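Oxidoreductase YdhF (Escherichia coli, PDB 1OG6) probably acts as an NADPH-dependent oxidoreductase of the aldo/keto reductase family, holding its cofactor in a TIM-barrel fold. Local coordinates at residues W22-M25 with D26-M29; H51-Y55 with G56-C60; A110-S113 with L114-L117. All coordinates share one frame; numbering follows the deposited sequence.

Interaction 1 (W22-M25 with D26-M29); sequences WRLM and DWNM. With NAP (NADP nicotinamide-adenine-dinucleotide phosphate), chain F.
L24 lays its CA over the six-membered ring of W27, 3.9 Å from the centroid and 18° off the ring normal, a CH-pi contact formed within the short, weakly bonded helical turn that follows the first long strand of this TIM barrel. The same face of the indole lies against the R23 carbonyl carbon, and CD1 of L24 reaches W27 CE3 at 3.7 Å. With CG beside its own backbone N (chi1 -51°), W27 folds back along the chain it has just left, bringing NE1 to 3.3 Å from R23 CB. The backbone fixes this fold: W27 N donates to R23 O at 3.2 Å, and N28, with positive phi, ends the turn by donating its N to M25 O at 3.3 Å. With alanine in place of W27, the R23-L24 backbone would lose its flat aromatic wall, which would probably let the loop presenting R23 shift. That loop serves the cofactor. W22 lies with one face over the nicotinamide atoms C5N and C6N of NADP, while the guanidinium of R23 reaches the pyrophosphate, where NH1 donates to O1N at 2.9 Å with an N-H...O angle of 140°.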
loop_
_atom_site.group_PDB
_atom_site.type_symbol
_atom_site.label_atom_id
_atom_site.label_comp_id
_atom_site.label_asym_id
_atom_site.label_seq_id
_atom_site.Cartn_x
_atom_site.Cartn_y
_atom_site.Cartn_z
ATOM N N TRP C 22 -19.228 15.070 -20.414
ATOM C CA TRP C 22 -19.882 13.820 -20.036
ATOM C C TRP C 22 -21.399 13.966 -20.127
ATOM O O TRP C 22 -22.089 13.078 -20.625
ATOM C CB TRP C 22 -19.467 13.411 -18.615
ATOM C CG TRP C 22 -20.138 12.158 -18.100
ATOM C CD1 TRP C 22 -20.523 11.066 -18.833
ATOM C CD2 TRP C 22 -20.461 11.851 -16.731
ATOM N NE1 TRP C 22 -21.062 10.104 -18.008
ATOM C CE2 TRP C 22 -21.035 10.558 -16.715
ATOM C CE3 TRP C 22 -20.319 12.542 -15.517
ATOM C CZ2 TRP C 22 -21.465 9.943 -15.531
ATOM C CZ3 TRP C 22 -20.747 11.926 -14.335
ATOM C CH2 TRP C 22 -21.312 10.640 -14.356
ATOM N N ARG C 23 -21.918 15.092 -19.659
ATOM C CA ARG C 23 -23.352 15.315 -19.708
ATOM C C ARG C 23 -23.765 15.972 -21.010
ATOM O O ARG C 23 -24.919 16.355 -21.173
ATOM C CB ARG C 23 -23.805 16.188 -18.539
ATOM C CG ARG C 23 -23.611 15.554 -17.178
ATOM C CD ARG C 23 -22.251 15.886 -16.585
ATOM N NE ARG C 23 -22.036 15.217 -15.302
ATOM C CZ ARG C 23 -22.892 15.246 -14.280
ATOM N NH1 ARG C 23 -22.605 14.607 -13.154
ATOM N NH2 ARG C 23 -24.039 15.908 -14.382
ATOM N N LEU C 24 -22.824 16.086 -21.942
ATOM C CA LEU C 24 -23.088 16.722 -23.231
ATOM C C LEU C 24 -24.461 16.407 -23.797
ATOM O O LEU C 24 -25.174 17.301 -24.243
ATOM C CB LEU C 24 -22.020 16.334 -24.256
ATOM C CG LEU C 24 -22.237 16.884 -25.667
ATOM C CD1 LEU C 24 -22.433 18.388 -25.623
ATOM C CD2 LEU C 24 -21.046 16.514 -26.537
ATOM N N MET C 25 -24.835 15.136 -23.777
ATOM C CA MET C 25 -26.131 14.743 -24.303
ATOM C C MET C 25 -27.265 15.462 -23.585
ATOM O O MET C 25 -28.250 15.858 -24.210
ATOM C CB MET C 25 -26.313 13.228 -24.188
ATOM C CG MET C 25 -25.435 12.429 -25.144
ATOM S SD MET C 25 -25.630 12.918 -26.883
ATOM C CE MET C 25 -24.043 13.565 -27.210
ATOM N N ASP C 26 -27.104 15.642 -22.277
ATOM C CA ASP C 26 -28.104 16.297 -21.436
ATOM C C ASP C 26 -28.249 17.794 -21.661
ATOM O O ASP C 26 -29.308 18.358 -21.406
ATOM C CB ASP C 26 -27.785 16.040 -19.965
ATOM C CG ASP C 26 -27.847 14.572 -19.612
ATOM O OD1 ASP C 26 -27.225 14.173 -18.608
ATOM O OD2 ASP C 26 -28.525 13.814 -20.334
ATOM N N TRP C 27 -27.191 18.439 -22.136
ATOM C CA TRP C 27 -27.254 19.871 -22.366
ATOM C C TRP C 27 -28.110 20.175 -23.586
ATOM O O TRP C 27 -28.517 21.319 -23.795
ATOM C CB TRP C 27 -25.852 20.456 -22.557
ATOM C CG TRP C 27 -24.874 20.071 -21.486
ATOM C CD1 TRP C 27 -25.165 19.615 -20.226
ATOM C CD2 TRP C 27 -23.445 20.097 -21.583
ATOM N NE1 TRP C 27 -24.005 19.351 -19.539
ATOM C CE2 TRP C 27 -22.934 19.637 -20.347
ATOM C CE3 TRP C 27 -22.546 20.463 -22.594
ATOM C CZ2 TRP C 27 -21.560 19.532 -20.096
ATOM C CZ3 TRP C 27 -21.183 20.360 -22.346
ATOM C CH2 TRP C 27 -20.702 19.897 -21.105
ATOM N N ASN C 28 -28.389 19.149 -24.386
ATOM C CA ASN C 28 -29.202 19.322 -25.586
ATOM C C ASN C 28 -28.713 20.536 -26.374
ATOM O O ASN C 28 -29.230 21.641 -26.202
ATOM C CB ASN C 28 -30.675 19.525 -25.202
ATOM C CG ASN C 28 -31.277 18.313 -24.506
ATOM O OD1 ASN C 28 -32.374 18.385 -23.948
ATOM N ND2 ASN C 28 -30.566 17.192 -24.541
ATOM N N MET C 29 -27.715 20.335 -27.232
ATOM C CA MET C 29 -27.178 21.431 -28.033
ATOM C C MET C 29 -26.896 21.062 -29.483
ATOM O O MET C 29 -26.207 20.077 -29.761
ATOM C CB MET C 29 -25.884 21.961 -27.420
ATOM C CG MET C 29 -26.043 22.635 -26.089
ATOM S SD MET C 29 -24.481 23.376 -25.608
ATOM C CE MET C 29 -23.541 21.924 -25.221
HETATM P PA NAP F . -18.925 18.049 -11.238
HETATM O O1A NAP F . -19.148 17.631 -9.909
HETATM O O2A NAP F . -17.927 19.096 -11.685
HETATM O O5B NAP F . -20.311 18.525 -11.891
HETATM C C5B NAP F . -21.141 19.412 -11.111
HETATM C C4B NAP F . -22.596 19.128 -11.620
HETATM O O4B NAP F . -23.409 20.028 -10.771
HETATM C C3B NAP F . -22.896 19.608 -13.063
HETATM O O3B NAP F . -23.688 18.579 -13.647
HETATM C C2B NAP F . -23.678 20.902 -12.955
HETATM O O2B NAP F . -24.803 20.966 -13.828
HETATM C C1B NAP F . -24.154 20.982 -11.475
HETATM N N9A NAP F . -23.911 22.313 -10.939
HETATM C C8A NAP F . -22.829 23.167 -11.056
HETATM N N7A NAP F . -22.971 24.315 -10.420
HETATM C C5A NAP F . -24.232 24.202 -9.848
HETATM C C6A NAP F . -24.944 25.111 -9.046
HETATM N N6A NAP F . -24.540 26.333 -8.647
HETATM N N1A NAP F . -26.220 24.714 -8.607
HETATM N N3A NAP F . -26.069 22.545 -9.749
HETATM C C4A NAP F . -24.814 22.961 -10.170
HETATM O O3 NAP F . -18.546 16.769 -12.099
HETATM P PN NAP F . -19.410 15.797 -12.989
HETATM O O1N NAP F . -19.721 14.424 -12.577
HETATM O O2N NAP F . -19.436 16.255 -14.412
HETATM O O5D NAP F . -17.995 15.060 -13.284
HETATM C C5D NAP F . -16.733 15.778 -13.579
HETATM C C4D NAP F . -16.189 15.425 -14.954
HETATM O O4D NAP F . -15.225 14.339 -14.924
HETATM C C3D NAP F . -17.219 15.060 -16.083
HETATM O O3D NAP F . -17.540 16.192 -16.899
HETATM O O2D NAP F . -16.061 14.271 -18.144
HETATM C C1D NAP F . -15.482 13.383 -15.999
HETATM N N1N NAP F . -15.712 12.018 -15.392
HETATM C C2N NAP F . -14.679 11.046 -15.349
HETATM C C3N NAP F . -14.954 9.791 -14.804
HETATM C C7N NAP F . -13.834 8.743 -14.759
HETATM O O7N NAP F . -14.121 7.674 -14.284
HETATM N N7N NAP F . -12.637 9.002 -15.213
HETATM C C4N NAP F . -16.285 9.458 -14.280
HETATM C C5N NAP F . -17.295 10.461 -14.337
HETATM C C6N NAP F . -17.034 11.750 -14.890
HETATM P P2B NAP F . -25.287 22.312 -14.587
HETATM O O1X NAP F . -24.578 23.067 -15.706
HETATM O O2X NAP F . -26.784 22.427 -14.416
HETATM O O3X NAP F . -25.417 21.298 -15.702
#

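Interaction 2 (H51-Y55 with G56-C60). With NAP (NADP nicotinamide-adenine-dinucleotide phosphate), chain F.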
loop_
_atom_site.group_PDB
_atom_site.type_symbol
_atom_site.label_atom_id
_atom_site.label_comp_id
_atom_site.label_asym_id
_atom_site.label_seq_id
_atom_site.Cartn_x
_atom_site.Cartn_y
_atom_site.Cartn_z
ATOM N N HIS C 51 -13.141 13.751 -22.674
ATOM C CA HIS C 51 -14.094 12.868 -23.333
ATOM C C HIS C 51 -13.819 11.434 -22.951
ATOM O O HIS C 51 -12.855 11.151 -22.249
ATOM C CB HIS C 51 -13.963 12.988 -24.840
ATOM C CG HIS C 51 -14.743 14.115 -25.419
ATOM N ND1 HIS C 51 -16.120 14.131 -25.431
ATOM C CD2 HIS C 51 -14.344 15.276 -25.985
ATOM C CE1 HIS C 51 -16.537 15.255 -25.979
ATOM N NE2 HIS C 51 -15.480 15.967 -26.324
ATOM N N ALA C 52 -14.661 10.522 -23.427
ATOM C CA ALA C 52 -14.460 9.109 -23.141
ATOM C C ALA C 52 -15.228 8.155 -24.046
ATOM O O ALA C 52 -16.203 8.515 -24.708
ATOM C CB ALA C 52 -14.784 8.812 -21.685
ATOM N N ASP C 53 -14.747 6.922 -24.049
ATOM C CA ASP C 53 -15.291 5.812 -24.814
ATOM C C ASP C 53 -16.821 5.742 -24.710
ATOM O O ASP C 53 -17.551 6.115 -25.624
ATOM C CB ASP C 53 -14.659 4.527 -24.250
ATOM C CG ASP C 53 -14.701 3.359 -25.212
ATOM O OD1 ASP C 53 -15.081 3.547 -26.388
ATOM O OD2 ASP C 53 -14.334 2.242 -24.785
ATOM N N ILE C 54 -17.273 5.273 -23.555
ATOM C CA ILE C 54 -18.678 5.062 -23.224
ATOM C C ILE C 54 -19.622 6.255 -23.039
ATOM O O ILE C 54 -20.834 6.065 -22.993
ATOM C CB ILE C 54 -18.746 4.247 -21.947
ATOM C CG1 ILE C 54 -18.218 5.095 -20.784
ATOM C CG2 ILE C 54 -17.885 3.006 -22.095
ATOM C CD1 ILE C 54 -18.127 4.370 -19.476
ATOM N N TYR C 55 -19.081 7.467 -22.924
ATOM C CA TYR C 55 -19.881 8.678 -22.690
ATOM C C TYR C 55 -21.117 8.958 -23.544
ATOM O O TYR C 55 -21.034 9.064 -24.770
ATOM C CB TYR C 55 -18.976 9.911 -22.719
ATOM C CG TYR C 55 -18.123 10.047 -21.490
ATOM C CD1 TYR C 55 -18.197 9.105 -20.476
ATOM C CD2 TYR C 55 -17.224 11.099 -21.348
ATOM C CE1 TYR C 55 -17.400 9.190 -19.356
ATOM C CE2 TYR C 55 -16.415 11.198 -20.221
ATOM C CZ TYR C 55 -16.508 10.230 -19.230
ATOM O OH TYR C 55 -15.682 10.252 -18.134
ATOM N N GLY C 56 -22.256 9.104 -22.859
ATOM C CA GLY C 56 -23.525 9.392 -23.509
ATOM C C GLY C 56 -24.085 8.238 -24.317
ATOM O O GLY C 56 -24.803 8.445 -25.299
ATOM N N GLY C 57 -23.772 7.018 -23.891
ATOM C CA GLY C 57 -24.230 5.849 -24.613
ATOM C C GLY C 57 -23.457 5.778 -25.912
ATOM O O GLY C 57 -23.996 5.401 -26.946
ATOM N N TYR C 58 -22.186 6.159 -25.851
ATOM C CA TYR C 58 -21.312 6.159 -27.017
ATOM C C TYR C 58 -21.749 7.216 -28.040
ATOM O O TYR C 58 -21.491 7.070 -29.237
ATOM C CB TYR C 58 -21.315 4.777 -27.674
ATOM C CG TYR C 58 -20.822 3.645 -26.790
ATOM C CD1 TYR C 58 -19.458 3.442 -26.575
ATOM C CD2 TYR C 58 -21.722 2.754 -26.192
ATOM C CE1 TYR C 58 -19.001 2.379 -25.793
ATOM C CE2 TYR C 58 -21.275 1.687 -25.408
ATOM C CZ TYR C 58 -19.913 1.504 -25.215
ATOM O OH TYR C 58 -19.460 0.441 -24.462
ATOM N N GLN C 59 -22.397 8.280 -27.565
ATOM C CA GLN C 59 -22.877 9.354 -28.439
ATOM C C GLN C 59 -22.150 10.687 -28.296
ATOM O O GLN C 59 -22.017 11.427 -29.268
ATOM C CB GLN C 59 -24.361 9.606 -28.195
ATOM C CG GLN C 59 -25.279 8.496 -28.638
ATOM C CD GLN C 59 -26.695 8.703 -28.139
ATOM O OE1 GLN C 59 -26.947 8.673 -26.933
ATOM N NE2 GLN C 59 -27.630 8.922 -29.063
ATOM N N CYS C 60 -21.696 10.991 -27.083
ATOM C CA CYS C 60 -21.018 12.251 -26.798
ATOM C C CYS C 60 -19.835 12.622 -27.694
ATOM O O CYS C 60 -19.714 13.784 -28.106
ATOM C CB CYS C 60 -20.598 12.289 -25.330
ATOM S SG CYS C 60 -22.003 12.449 -24.209
HETATM P PA NAP F . -18.925 18.049 -11.238
HETATM O O1A NAP F . -19.148 17.631 -9.909
HETATM O O2A NAP F . -17.927 19.096 -11.685
HETATM O O5B NAP F . -20.311 18.525 -11.891
HETATM C C5B NAP F . -21.141 19.412 -11.111
HETATM C C4B NAP F . -22.596 19.128 -11.620
HETATM O O4B NAP F . -23.409 20.028 -10.771
HETATM C C3B NAP F . -22.896 19.608 -13.063
HETATM O O3B NAP F . -23.688 18.579 -13.647
HETATM C C2B NAP F . -23.678 20.902 -12.955
HETATM O O2B NAP F . -24.803 20.966 -13.828
HETATM C C1B NAP F . -24.154 20.982 -11.475
HETATM N N9A NAP F . -23.911 22.313 -10.939
HETATM C C8A NAP F . -22.829 23.167 -11.056
HETATM N N7A NAP F . -22.971 24.315 -10.420
HETATM C C5A NAP F . -24.232 24.202 -9.848
HETATM C C6A NAP F . -24.944 25.111 -9.046
HETATM N N6A NAP F . -24.540 26.333 -8.647
HETATM N N1A NAP F . -26.220 24.714 -8.607
HETATM N N3A NAP F . -26.069 22.545 -9.749
HETATM C C4A NAP F . -24.814 22.961 -10.170
HETATM O O3 NAP F . -18.546 16.769 -12.099
HETATM P PN NAP F . -19.410 15.797 -12.989
HETATM O O1N NAP F . -19.721 14.424 -12.577
HETATM O O2N NAP F . -19.436 16.255 -14.412
HETATM O O5D NAP F . -17.995 15.060 -13.284
HETATM C C5D NAP F . -16.733 15.778 -13.579
HETATM C C4D NAP F . -16.189 15.425 -14.954
HETATM O O4D NAP F . -15.225 14.339 -14.924
HETATM C C3D NAP F . -17.219 15.060 -16.083
HETATM O O3D NAP F . -17.540 16.192 -16.899
HETATM O O2D NAP F . -16.061 14.271 -18.144
HETATM C C1D NAP F . -15.482 13.383 -15.999
HETATM N N1N NAP F . -15.712 12.018 -15.392
HETATM C C2N NAP F . -14.679 11.046 -15.349
HETATM C C3N NAP F . -14.954 9.791 -14.804
HETATM C C7N NAP F . -13.834 8.743 -14.759
HETATM O O7N NAP F . -14.121 7.674 -14.284
HETATM N N7N NAP F . -12.637 9.002 -15.213
HETATM C C4N NAP F . -16.285 9.458 -14.280
HETATM C C5N NAP F . -17.295 10.461 -14.337
HETATM C C6N NAP F . -17.034 11.750 -14.890
HETATM P P2B NAP F . -25.287 22.312 -14.587
HETATM O O1X NAP F . -24.578 23.067 -15.706
HETATM O O2X NAP F . -26.784 22.427 -14.416
HETATM O O3X NAP F . -25.417 21.298 -15.702
#
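Two backbone carbonyls hold this turn: I54 O accepts from Y58 N at 3.2 Å, and Y55 O accepts from C60 N at 3.1 Å. G57 N and Q59 N add weak bonds to I54 O and Y55 O. Between them G56, G57 and Y58 all have left-handed backbone angles, with phi near 70°, and helix 60-69 then begins. This is the loop after strand 48-50 of the barrel. The Y58 ring lies over I54, whose CA sits 4.1 Å from the ring centroid and 27° off its normal, while I54 CG2 meets CE1 of the ring at 3.9 Å. Y55 CB rests on C60 CB at the same distance. Further out, Y58 OH bonds to T88 N and R91 makes a cation-pi contact with the ring. The Y55 ring, its CG anti to the carbonyl carbon (chi1 -74°), points away from the turn toward the cofactor, with OH 3.1 Å from NADP C2N and weakly hydrogen-bonded to K83 NZ. The turn holds the Y55 backbone and A52 CB lies against the ring face; Y55 is probably the proton donor, as in related aldo/keto reductases, and its hydroxyl beside the nicotinamide is consistent with proton delivery to a substrate.

Interaction 3 (A110-S113 with L114-L117); sequences AEQS and LINL
Q112 O receives N116 N at 2.7 Å, with the donor nearly along the C=O axis, the shortest of the sound bonds in this last part of helix 103-116. The pattern is the ordinary i to i+4 ladder of an alpha-helix: I115 N reaches E111 O at 3.3 Å, and L117 N closes the end of the helix on S113 O at 2.9 Å, with a nearly straight angle of 167°. On the outer side the side chains of Q112 and N116 meet at an oblique crossing. Q112 CG is turned away from its backbone N (chi1 -170°) and the chain then bends at chi2, whereas N116 CG stays beside its own N; this brings CG of Q112 to 3.2 Å from ND2 of N116, with the amide planes 30° apart and no hydrogen bond between them. I115 CG2 also passes the Q112 amide, 3.7 Å from OE1. The ND2 of N116 has a weak bond to E61 OE1, while the buried S113 OG bonds both to E61 OE2 of the neighbouring helix 60-69 and to S109 O in the preceding turn of its own helix. As part of the helical layer outside the barrel strands, this helix pairs E111 with K151 in a salt bridge and sets A110 and L114 against strand 122-127, with A110 also on L146 of helix 136-147, while L117 packs on I80 of strand 79-87 and on F64 of helix 60-69.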
loop_
_atom_site.group_PDB
_atom_site.type_symbol
_atom_site.label_atom_id
_atom_site.label_comp_id
_atom_site.label_asym_id
_atom_site.label_seq_id
_atom_site.Cartn_x
_atom_site.Cartn_y
_atom_site.Cartn_z
ATOM N N ALA C 110 -9.876 3.564 -29.863
ATOM C CA ALA C 110 -9.084 4.765 -30.089
ATOM C C ALA C 110 -9.359 5.315 -31.473
ATOM O O ALA C 110 -9.699 6.482 -31.623
ATOM C CB ALA C 110 -7.604 4.453 -29.947
ATOM N N GLU C 111 -9.224 4.464 -32.482
ATOM C CA GLU C 111 -9.441 4.875 -33.863
ATOM C C GLU C 111 -10.878 5.287 -34.143
ATOM O O GLU C 111 -11.151 6.001 -35.106
ATOM C CB GLU C 111 -9.006 3.750 -34.794
ATOM C CG GLU C 111 -7.600 3.277 -34.474
ATOM C CD GLU C 111 -7.062 2.277 -35.465
ATOM O OE1 GLU C 111 -7.801 1.322 -35.799
ATOM O OE2 GLU C 111 -5.896 2.445 -35.896
ATOM N N GLN C 112 -11.795 4.837 -33.294
ATOM C CA GLN C 112 -13.201 5.190 -33.446
ATOM C C GLN C 112 -13.359 6.619 -32.938
ATOM O O GLN C 112 -14.082 7.427 -33.521
ATOM C CB GLN C 112 -14.084 4.251 -32.621
ATOM C CG GLN C 112 -15.568 4.386 -32.906
ATOM C CD GLN C 112 -15.928 3.969 -34.321
ATOM O OE1 GLN C 112 -16.125 4.802 -35.202
ATOM N NE2 GLN C 112 -16.000 2.667 -34.545
ATOM N N SER C 113 -12.668 6.917 -31.844
ATOM C CA SER C 113 -12.714 8.237 -31.246
ATOM C C SER C 113 -12.204 9.259 -32.246
ATOM O O SER C 113 -12.803 10.323 -32.391
ATOM C CB SER C 113 -11.869 8.270 -29.976
ATOM O OG SER C 113 -12.318 7.291 -29.055
ATOM N N LEU C 114 -11.103 8.945 -32.931
ATOM C CA LEU C 114 -10.571 9.862 -33.933
ATOM C C LEU C 114 -11.670 10.105 -34.964
ATOM O O LEU C 114 -11.887 11.231 -35.401
ATOM C CB LEU C 114 -9.354 9.277 -34.659
ATOM C CG LEU C 114 -7.956 9.151 -34.052
ATOM C CD1 LEU C 114 -7.689 10.320 -33.154
ATOM C CD2 LEU C 114 -7.830 7.868 -33.284
ATOM N N ILE C 115 -12.366 9.035 -35.342
ATOM C CA ILE C 115 -13.443 9.113 -36.329
ATOM C C ILE C 115 -14.664 9.905 -35.857
ATOM O O ILE C 115 -15.193 10.727 -36.603
ATOM C CB ILE C 115 -13.900 7.686 -36.777
ATOM C CG1 ILE C 115 -12.940 7.142 -37.837
ATOM C CG2 ILE C 115 -15.323 7.720 -37.312
ATOM C CD1 ILE C 115 -13.299 5.756 -38.340
ATOM N N ASN C 116 -15.103 9.658 -34.626
ATOM C CA ASN C 116 -16.266 10.342 -34.075
ATOM C C ASN C 116 -16.031 11.823 -33.847
ATOM O O ASN C 116 -16.909 12.639 -34.125
ATOM C CB ASN C 116 -16.680 9.687 -32.767
ATOM C CG ASN C 116 -16.905 8.205 -32.920
ATOM O OD1 ASN C 116 -17.711 7.773 -33.745
ATOM N ND2 ASN C 116 -16.192 7.411 -32.131
ATOM N N LEU C 117 -14.851 12.171 -33.343
ATOM C CA LEU C 117 -14.510 13.567 -33.086
ATOM C C LEU C 117 -14.024 14.305 -34.335
ATOM O O LEU C 117 -13.671 15.483 -34.276
ATOM C CB LEU C 117 -13.445 13.654 -31.992
ATOM C CG LEU C 117 -13.867 13.137 -30.620
ATOM C CD1 LEU C 117 -12.732 13.321 -29.625
ATOM C CD2 LEU C 117 -15.102 13.886 -30.159
#

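How the interactions relate
The three contacts run from the cofactor out to the helical layer. Interactions 1 and 2, centred 11 Å apart, touch both each other and NADP: W22 CD1 meets Y55 CD1 at 3.5 Å, and L24 and M25 pack on C60, so the loop that grips the pyrophosphate also flanks the presumed proton donor. Interaction 3 does not touch the cofactor, with the side chain of L117 about 12 Å from NADP and about 9 Å from the side chain of Y55. Its centre lies 11 Å from that of interaction 2, with nearest atoms about 4 Å apart, and 19 Å from that of interaction 1. Helix 60-69 connects interactions 2 and 3: it begins at C60, and its E61 bonds to S113.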